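Local coordinates for protein glutaredoxin 1 (Francisella tularensis subsp. tularensis, PDB 3MSZ) that probably reduces protein disulfides as a small thioredoxin-fold redox protein that binds glutathione, at residues Y9-C14 with A40-F45; Q22-N27 with T76-N81; E48-G53 with F57-V62. All coordinates share one frame; numbering follows the deposited sequence.

Contact 1 (Y9-C14 with A40-F45). With CAC (cacodylate ion), chain C.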
# COMPACT_ATOMS: atom_id res chain seq x y z
N TYR A 9 1.91 -0.83 -3.36
CA TYR A 9 1.77 -0.41 -4.73
C TYR A 9 1.91 1.10 -4.79
O TYR A 9 1.23 1.82 -4.06
CB TYR A 9 0.40 -0.85 -5.26
CG TYR A 9 0.28 -2.36 -5.37
CD1 TYR A 9 0.68 -3.01 -6.53
CD2 TYR A 9 -0.27 -3.13 -4.34
CE1 TYR A 9 0.57 -4.39 -6.66
CE2 TYR A 9 -0.38 -4.53 -4.46
CZ TYR A 9 0.03 -5.14 -5.63
OH TYR A 9 -0.06 -6.51 -5.79
N THR A 10 2.78 1.57 -5.70
CA THR A 10 3.16 2.96 -5.73
C THR A 10 3.33 3.47 -7.15
O THR A 10 3.19 2.73 -8.12
CB THR A 10 4.52 3.17 -5.00
OG1 THR A 10 5.54 2.49 -5.74
CG2 THR A 10 4.49 2.58 -3.59
N ARG A 11 3.61 4.77 -7.25
CA ARG A 11 4.10 5.37 -8.48
C ARG A 11 5.21 6.36 -8.08
O ARG A 11 5.30 6.79 -6.89
CB ARG A 11 2.96 6.07 -9.23
CG ARG A 11 2.55 7.42 -8.60
CD ARG A 11 1.39 8.05 -9.39
NE ARG A 11 0.91 9.30 -8.78
CZ ARG A 11 1.55 10.48 -8.85
NH1 ARG A 11 1.01 11.55 -8.28
NH2 ARG A 11 2.71 10.59 -9.49
N ASN A 12 6.08 6.70 -9.02
CA ASN A 12 7.07 7.78 -8.79
C ASN A 12 6.39 9.15 -8.82
O ASN A 12 5.40 9.35 -9.53
CB ASN A 12 8.18 7.72 -9.86
CG ASN A 12 8.98 6.42 -9.80
OD1 ASN A 12 9.61 6.13 -8.79
ND2 ASN A 12 8.93 5.64 -10.88
N GLY A 13 6.90 10.10 -8.03
CA GLY A 13 6.31 11.43 -7.93
C GLY A 13 5.08 11.48 -7.02
O GLY A 13 4.31 12.45 -7.06
N CYS A 14 4.89 10.43 -6.23
CA CYS A 14 3.81 10.39 -5.27
C CYS A 14 4.39 10.45 -3.86
O CYS A 14 4.91 9.46 -3.33
CB CYS A 14 2.96 9.13 -5.47
SG CYS A 14 1.50 9.08 -4.41
N ALA A 40 -2.55 4.25 -17.63
CA ALA A 40 -3.13 3.00 -18.16
C ALA A 40 -2.92 1.79 -17.24
O ALA A 40 -3.86 1.05 -16.94
CB ALA A 40 -2.63 2.70 -19.57
N GLN A 41 -1.68 1.57 -16.81
CA GLN A 41 -1.36 0.49 -15.88
C GLN A 41 -2.05 0.64 -14.54
O GLN A 41 -2.47 -0.35 -13.95
CB GLN A 41 0.16 0.40 -15.64
CG GLN A 41 1.00 -0.22 -16.75
CD GLN A 41 2.52 -0.20 -16.42
OE1 GLN A 41 2.98 0.48 -15.49
NE2 GLN A 41 3.30 -0.95 -17.20
N ARG A 42 -2.14 1.85 -14.01
CA ARG A 42 -2.77 2.05 -12.71
C ARG A 42 -4.26 1.79 -12.77
O ARG A 42 -4.82 1.16 -11.86
CB ARG A 42 -2.51 3.44 -12.13
CG ARG A 42 -1.52 3.41 -10.94
CD ARG A 42 -1.12 4.80 -10.46
NE ARG A 42 -0.51 5.59 -11.53
CZ ARG A 42 -1.10 6.62 -12.14
NH1 ARG A 42 -2.31 7.01 -11.77
NH2 ARG A 42 -0.47 7.28 -13.12
N SER A 43 -4.93 2.25 -13.82
CA SER A 43 -6.39 2.09 -13.83
C SER A 43 -6.76 0.64 -14.02
O SER A 43 -7.79 0.20 -13.53
CB SER A 43 -7.07 2.97 -14.88
OG SER A 43 -6.42 2.85 -16.11
N LYS A 44 -5.91 -0.11 -14.72
CA LYS A 44 -6.10 -1.54 -14.90
C LYS A 44 -5.91 -2.27 -13.56
O LYS A 44 -6.65 -3.18 -13.22
CB LYS A 44 -5.13 -2.08 -15.95
CG LYS A 44 -5.40 -3.54 -16.36
CD LYS A 44 -4.24 -4.16 -17.18
CE LYS A 44 -4.55 -5.59 -17.65
NZ LYS A 44 -3.44 -6.23 -18.46
N PHE A 45 -4.87 -1.89 -12.84
CA PHE A 45 -4.67 -2.38 -11.49
C PHE A 45 -5.86 -2.02 -10.55
O PHE A 45 -6.36 -2.88 -9.83
CB PHE A 45 -3.36 -1.77 -10.97
CG PHE A 45 -3.16 -1.94 -9.51
CD1 PHE A 45 -2.71 -3.15 -9.00
CD2 PHE A 45 -3.40 -0.90 -8.64
CE1 PHE A 45 -2.54 -3.32 -7.65
CE2 PHE A 45 -3.21 -1.05 -7.28
CZ PHE A 45 -2.78 -2.26 -6.78
AS CAC C . -2.62 9.56 -7.66
O1 CAC C . -1.28 10.48 -7.05
O2 CAC C . -2.99 8.42 -6.42
C1 CAC C . -4.17 10.72 -8.00
C2 CAC C . -2.13 8.59 -9.29
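Tyr9 of strand 6-10 and Arg11, just beyond the strand's end in this thioredoxin-fold protein, meet Phe45 and Arg42 of helix 39-50 just ahead of the Cys14-Cys17 redox site. The apolar half is an aromatic pair. Phe45 brings the rim of its ring over one face of Tyr9, CZ lying 3.4 Å from Tyr9 CG, and the ring planes are inclined obliquely at 37°. Phenylalanine suits the buried side, whereas tyrosine suits a place at the border, because its ring can pack while its OH bonds to Lys7.

The polar half is best followed along Arg11. Its CB starts 4.2 Å from Arg42 NE, and CG packs against Val62. With chi2 and chi3 both near 180°, the chain runs extended from CG to NE, and on the way CD lies over one face of the Arg42 guanidinium, 3.8 Å from NE. Beyond CD, Arg11 NE and NH1 both donate to O1 of a cacodylate ion, the oxygen lying at the guanidinium edge in its plane, while Cys14 CB lies over the centre of one face. The anion, probably from the crystallisation liquor, would probably offset some of the positive charge, chiefly that of Arg11. Arg42 is held by other means: NE and NH2 bond to the carbonyl oxygens of Ile36 and Asp37, which should fix the guanidinium face over which Arg11 CD lies. Of the two bonds that grip the cacodylate oxygen, the one from Arg11 NH1 is the shorter and straighter, 2.8 Å with an N-H...O angle of 152°.

Contact 2 (Q22-N27 with T76-N81). With GSH (glutathione), chain D.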
# COMPACT_ATOMS: atom_id res chain seq x y z
N GLN A 22 8.81 5.28 3.86
CA GLN A 22 9.62 5.83 4.93
C GLN A 22 9.17 5.32 6.30
O GLN A 22 10.00 5.04 7.17
CB GLN A 22 9.50 7.35 4.92
CG GLN A 22 10.24 8.00 6.04
CD GLN A 22 10.13 9.53 5.99
OE1 GLN A 22 11.07 10.22 5.61
NE2 GLN A 22 8.96 10.04 6.35
N TRP A 23 7.86 5.18 6.48
CA TRP A 23 7.35 4.66 7.75
C TRP A 23 7.85 3.22 7.99
O TRP A 23 8.29 2.87 9.09
CB TRP A 23 5.82 4.70 7.80
CG TRP A 23 5.28 4.33 9.16
CD1 TRP A 23 5.08 5.18 10.23
CD2 TRP A 23 4.91 3.02 9.63
NE1 TRP A 23 4.61 4.48 11.32
CE2 TRP A 23 4.48 3.16 10.98
CE3 TRP A 23 4.89 1.75 9.04
CZ2 TRP A 23 4.02 2.07 11.75
CZ3 TRP A 23 4.44 0.66 9.82
CH2 TRP A 23 4.02 0.83 11.16
N PHE A 24 7.74 2.38 6.97
CA PHE A 24 8.20 1.00 7.10
C PHE A 24 9.70 0.95 7.35
O PHE A 24 10.17 0.22 8.23
CB PHE A 24 7.81 0.19 5.86
CG PHE A 24 6.34 -0.15 5.81
CD1 PHE A 24 5.79 -1.04 6.74
CD2 PHE A 24 5.50 0.43 4.88
CE1 PHE A 24 4.43 -1.34 6.75
CE2 PHE A 24 4.13 0.12 4.86
CZ PHE A 24 3.60 -0.77 5.80
N GLU A 25 10.45 1.75 6.58
CA GLU A 25 11.90 1.85 6.74
C GLU A 25 12.33 2.35 8.12
O GLU A 25 13.30 1.85 8.67
CB GLU A 25 12.51 2.72 5.63
CG GLU A 25 12.51 2.00 4.27
CD GLU A 25 12.59 2.93 3.05
OE1 GLU A 25 12.29 4.14 3.16
OE2 GLU A 25 12.96 2.42 1.97
N GLU A 26 11.63 3.34 8.67
CA GLU A 26 11.99 3.90 9.99
C GLU A 26 11.69 2.91 11.09
O GLU A 26 12.18 3.03 12.22
CB GLU A 26 11.28 5.25 10.26
CG GLU A 26 11.77 6.41 9.32
CD GLU A 26 13.29 6.74 9.48
OE1 GLU A 26 13.85 6.64 10.59
OE2 GLU A 26 13.95 7.11 8.47
N ASN A 27 10.94 1.87 10.74
CA ASN A 27 10.62 0.81 11.70
C ASN A 27 11.27 -0.54 11.33
O ASN A 27 10.91 -1.60 11.86
CB ASN A 27 9.11 0.70 11.87
CG ASN A 27 8.55 1.89 12.64
OD1 ASN A 27 8.68 1.94 13.86
ND2 ASN A 27 8.02 2.89 11.93
N THR A 76 -3.04 7.39 5.32
CA THR A 76 -3.90 7.67 6.45
C THR A 76 -4.23 6.41 7.21
O THR A 76 -4.13 6.38 8.44
CB THR A 76 -5.20 8.34 6.00
OG1 THR A 76 -4.88 9.64 5.50
CG2 THR A 76 -6.22 8.45 7.16
N GLU A 77 -4.59 5.35 6.50
CA GLU A 77 -4.93 4.11 7.18
C GLU A 77 -3.72 3.49 7.84
O GLU A 77 -3.84 2.91 8.92
CB GLU A 77 -5.61 3.10 6.27
CG GLU A 77 -7.02 3.47 5.88
CD GLU A 77 -7.07 4.40 4.65
OE1 GLU A 77 -5.99 4.73 4.08
OE2 GLU A 77 -8.18 4.80 4.25
N LEU A 78 -2.57 3.59 7.19
CA LEU A 78 -1.35 3.04 7.77
C LEU A 78 -1.10 3.69 9.13
O LEU A 78 -0.89 3.01 10.13
CB LEU A 78 -0.15 3.30 6.84
CG LEU A 78 1.22 2.79 7.29
CD1 LEU A 78 1.21 1.27 7.44
CD2 LEU A 78 2.29 3.23 6.29
N LYS A 79 -1.14 5.00 9.16
CA LYS A 79 -0.86 5.71 10.41
C LYS A 79 -1.91 5.40 11.47
O LYS A 79 -1.57 5.24 12.65
CB LYS A 79 -0.77 7.21 10.16
CG LYS A 79 0.46 7.59 9.37
CD LYS A 79 1.73 7.09 10.07
CE LYS A 79 2.34 8.20 10.97
NZ LYS A 79 2.80 7.67 12.28
N ALA A 80 -3.17 5.32 11.05
CA ALA A 80 -4.25 4.96 11.98
C ALA A 80 -3.97 3.64 12.67
O ALA A 80 -4.36 3.44 13.80
CB ALA A 80 -5.59 4.89 11.27
N ASN A 81 -3.30 2.73 11.97
CA ASN A 81 -2.99 1.43 12.54
C ASN A 81 -1.54 1.24 12.96
O ASN A 81 -1.10 0.10 13.15
CB ASN A 81 -3.34 0.34 11.54
CG ASN A 81 -4.82 0.29 11.25
OD1 ASN A 81 -5.59 -0.32 11.99
ND2 ASN A 81 -5.23 0.94 10.17
N1 GSH D . -9.50 11.07 2.10
CA1 GSH D . -8.22 10.51 1.69
C1 GSH D . -8.16 10.12 0.23
O11 GSH D . -9.03 9.36 -0.27
O12 GSH D . -7.22 10.55 -0.51
CB1 GSH D . -7.08 11.50 1.87
CG1 GSH D . -5.90 10.60 1.50
CD1 GSH D . -4.59 11.21 1.78
OE1 GSH D . -4.35 11.84 3.03
N2 GSH D . -3.76 11.04 0.76
CA2 GSH D . -3.81 9.77 0.09
C2 GSH D . -3.39 8.66 1.00
O2 GSH D . -2.71 7.52 0.47
CB2 GSH D . -2.87 9.80 -1.09
SG2 GSH D . -3.75 10.20 -2.62
N3 GSH D . -3.69 8.84 2.30
CA3 GSH D . -4.50 7.86 2.99
C3 GSH D . -5.77 7.48 2.24
O31 GSH D . -6.26 8.14 1.30
O32 GSH D . -6.40 6.45 2.54
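Trp23 is packed on both faces of its indole: Leu78 CG of the other helix lies over one, towards the rim, and Asn27 ND2 of its own segment over the centre of the opposite one, 3.7 Å above the plane. The same amide that lies over the ring bonds back from ND2 to Trp23 O (2.9 Å, 163°), which holds it in place. Leu78 suits a buried position against two aromatic rings, since its branched end can touch both. With CG anti to the backbone N (chi1 -180°), its CD1 reaches Phe24 CZ at 3.5 Å and Trp23 CE3 at 4.0 Å. At the exposed margin, Lys79 bends back so that its aliphatic CD lies 3.9 Å from Trp23 CD1, a use of lysine that packs the chain and keeps its amine near the surface. Side chains alone bridge the segment axes, which are 12.0 Å apart and inclined at 30°. Thr76 and Glu77, at the start of 76-81, belong to the glutathione pocket. On the sheet side, Phe24 and Leu78 rest on Ile65 of strand 64-67, Phe24 also reaches strand 6-10, and helix 82-85 closes on Trp23 through Ala82 and Ile85.

Contact 3 (E48-G53 with F57-V62). With GSH (glutathione), chain D; CAC (cacodylate ion), chain C.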
# COMPACT_ATOMS: atom_id res chain seq x y z
N GLU A 48 -8.87 -4.22 -11.58
CA GLU A 48 -8.56 -5.57 -11.17
C GLU A 48 -8.72 -5.77 -9.65
O GLU A 48 -9.44 -6.65 -9.21
CB GLU A 48 -7.15 -5.89 -11.55
CG GLU A 48 -6.97 -6.09 -13.02
CD GLU A 48 -5.57 -6.59 -13.37
OE1 GLU A 48 -4.64 -6.38 -12.54
OE2 GLU A 48 -5.42 -7.20 -14.45
N MSE A 49 -8.05 -4.96 -8.85
CA MSE A 49 -8.18 -5.05 -7.39
C MSE A 49 -9.63 -4.86 -6.92
O MSE A 49 -10.07 -5.57 -6.02
CB MSE A 49 -7.29 -4.00 -6.70
CG MSE A 49 -5.80 -4.32 -6.67
SE MSE A 49 -5.36 -5.99 -5.75
CE MSE A 49 -5.54 -7.21 -7.28
N ASN A 50 -10.35 -3.89 -7.51
CA ASN A 50 -11.72 -3.57 -7.08
C ASN A 50 -12.72 -4.69 -7.36
O ASN A 50 -13.82 -4.69 -6.83
CB ASN A 50 -12.25 -2.24 -7.65
CG ASN A 50 -11.52 -1.05 -7.05
OD1 ASN A 50 -10.97 -1.16 -5.95
ND2 ASN A 50 -11.48 0.07 -7.76
N GLN A 51 -12.29 -5.68 -8.14
CA GLN A 51 -13.11 -6.86 -8.38
C GLN A 51 -12.45 -8.16 -7.91
O GLN A 51 -12.84 -9.25 -8.35
CB GLN A 51 -13.38 -6.97 -9.87
CG GLN A 51 -14.07 -5.79 -10.45
CD GLN A 51 -14.43 -6.06 -11.89
OE1 GLN A 51 -13.87 -5.44 -12.82
NE2 GLN A 51 -15.34 -7.00 -12.09
N SER A 52 -11.45 -8.06 -7.04
CA SER A 52 -10.66 -9.23 -6.70
C SER A 52 -11.15 -9.86 -5.40
O SER A 52 -10.79 -10.98 -5.08
CB SER A 52 -9.21 -8.81 -6.48
OG SER A 52 -9.14 -7.95 -5.33
N GLY A 53 -11.94 -9.10 -4.64
CA GLY A 53 -12.32 -9.55 -3.32
C GLY A 53 -11.28 -9.21 -2.25
O GLY A 53 -11.50 -9.50 -1.08
N PHE A 57 -12.13 -1.34 0.43
CA PHE A 57 -12.85 -0.24 -0.15
C PHE A 57 -12.38 -0.11 -1.62
O PHE A 57 -11.36 -0.66 -2.00
CB PHE A 57 -12.66 1.05 0.67
CG PHE A 57 -11.21 1.51 0.79
CD1 PHE A 57 -10.49 1.29 1.97
CD2 PHE A 57 -10.59 2.17 -0.27
CE1 PHE A 57 -9.14 1.72 2.09
CE2 PHE A 57 -9.26 2.63 -0.16
CZ PHE A 57 -8.52 2.40 1.02
N PRO A 58 -13.14 0.60 -2.45
CA PRO A 58 -12.75 0.65 -3.87
C PRO A 58 -11.60 1.60 -4.03
O PRO A 58 -11.72 2.75 -3.60
CB PRO A 58 -14.02 1.19 -4.56
CG PRO A 58 -14.69 2.00 -3.51
CD PRO A 58 -14.39 1.33 -2.17
N ILE A 59 -10.48 1.14 -4.59
CA ILE A 59 -9.27 1.97 -4.61
C ILE A 59 -9.19 2.79 -5.89
O ILE A 59 -9.67 2.36 -6.94
CB ILE A 59 -7.97 1.13 -4.45
CG1 ILE A 59 -7.81 0.14 -5.63
CG2 ILE A 59 -7.98 0.36 -3.11
CD1 ILE A 59 -6.36 -0.50 -5.73
N SER A 60 -8.56 3.96 -5.81
CA SER A 60 -8.40 4.79 -6.99
C SER A 60 -7.22 5.73 -6.83
O SER A 60 -7.08 6.69 -7.58
CB SER A 60 -9.68 5.61 -7.24
OG SER A 60 -9.84 6.55 -6.22
N THR A 61 -6.39 5.45 -5.84
CA THR A 61 -5.16 6.21 -5.61
C THR A 61 -4.06 5.25 -5.18
O THR A 61 -4.31 4.08 -4.84
CB THR A 61 -5.37 7.27 -4.50
OG1 THR A 61 -5.56 6.62 -3.23
CG2 THR A 61 -6.61 8.13 -4.80
N VAL A 62 -2.82 5.74 -5.18
CA VAL A 62 -1.72 5.05 -4.51
C VAL A 62 -1.21 6.01 -3.46
O VAL A 62 -1.44 7.20 -3.56
CB VAL A 62 -0.59 4.67 -5.48
CG1 VAL A 62 -1.01 3.45 -6.31
CG2 VAL A 62 -0.25 5.87 -6.37
N1 GSH D . -9.50 11.07 2.10
CA1 GSH D . -8.22 10.51 1.69
C1 GSH D . -8.16 10.12 0.23
O11 GSH D . -9.03 9.36 -0.27
O12 GSH D . -7.22 10.55 -0.51
CB1 GSH D . -7.08 11.50 1.87
CG1 GSH D . -5.90 10.60 1.50
CD1 GSH D . -4.59 11.21 1.78
OE1 GSH D . -4.35 11.84 3.03
N2 GSH D . -3.76 11.04 0.76
CA2 GSH D . -3.81 9.77 0.09
C2 GSH D . -3.39 8.66 1.00
O2 GSH D . -2.71 7.52 0.47
CB2 GSH D . -2.87 9.80 -1.09
SG2 GSH D . -3.75 10.20 -2.62
N3 GSH D . -3.69 8.84 2.30
CA3 GSH D . -4.50 7.86 2.99
C3 GSH D . -5.77 7.48 2.24
O31 GSH D . -6.26 8.14 1.30
O32 GSH D . -6.40 6.45 2.54
AS CAC C . -2.62 9.56 -7.66
O1 CAC C . -1.28 10.48 -7.05
O2 CAC C . -2.99 8.42 -6.42
C1 CAC C . -4.17 10.72 -8.00
C2 CAC C . -2.13 8.59 -9.29
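Asn50, in the last turn of helix 39-50, grips Ile59 with both ends of its amide, and this is the tight part of the contact. Ile59 N donates to Asn50 OD1 over 2.7 Å, while Asn50 ND2 returns a bond to Ile59 O over 3.0 Å. The second is nearly straight, 168° at the hydrogen, and uses a lone pair in the carbonyl plane; the first donor is tilted 19° from the plane of the side-chain carbonyl. Asparagine suits the place because one short side chain offers both an acceptor and a donor, matching the N-H and C=O of a single residue. Beside it, Ile59 CD1 packs on selenomethionine Met49 CB at 3.7 Å and, on the buried side, also touches Phe45.

Towards solvent the fit is looser. Pro58 CA comes to 3.3 Å from Asn50 OD1, but its exposed ring stays further off, CB at 4.1 Å. Gln51 has been seen to bind glutathione, though not the molecule bound to this chain. Ser52 turns inward to its own segment, where its OG and N both bond to Met49 O as the chain leaves the helix.

Further along the loop, Val62 N donates to cacodylate O2 over 3.0 Å. Pairing with Asn50 thus satisfies the backbone of Ile59 without a neighbouring strand, and holds to the helix a loop whose later residues, Thr61 and Val62, line the glutathione pocket.

Contacts 1 and 3 share helix 39-50 and lie side by side, their centres 12 Å apart. Phe45 CE2 of contact 1 meets Ile59 CD1 of contact 3 at 3.6 Å, and Arg11 CG lies 3.9 Å from Val62 CG2. Both also touch the cacodylate, which therefore bridges the redox-site turn and the loop 57-62. Contact 2 lies across the centre of the chain, about 20 Å from each of the others between centres, and belongs to the other helical layer. Glutathione relates it to contact 3: Thr76 and Glu77, like Thr61 and Val62, are residues of its pocket, and Glu77 OE2 lies 3.9 Å from Phe57 CE1.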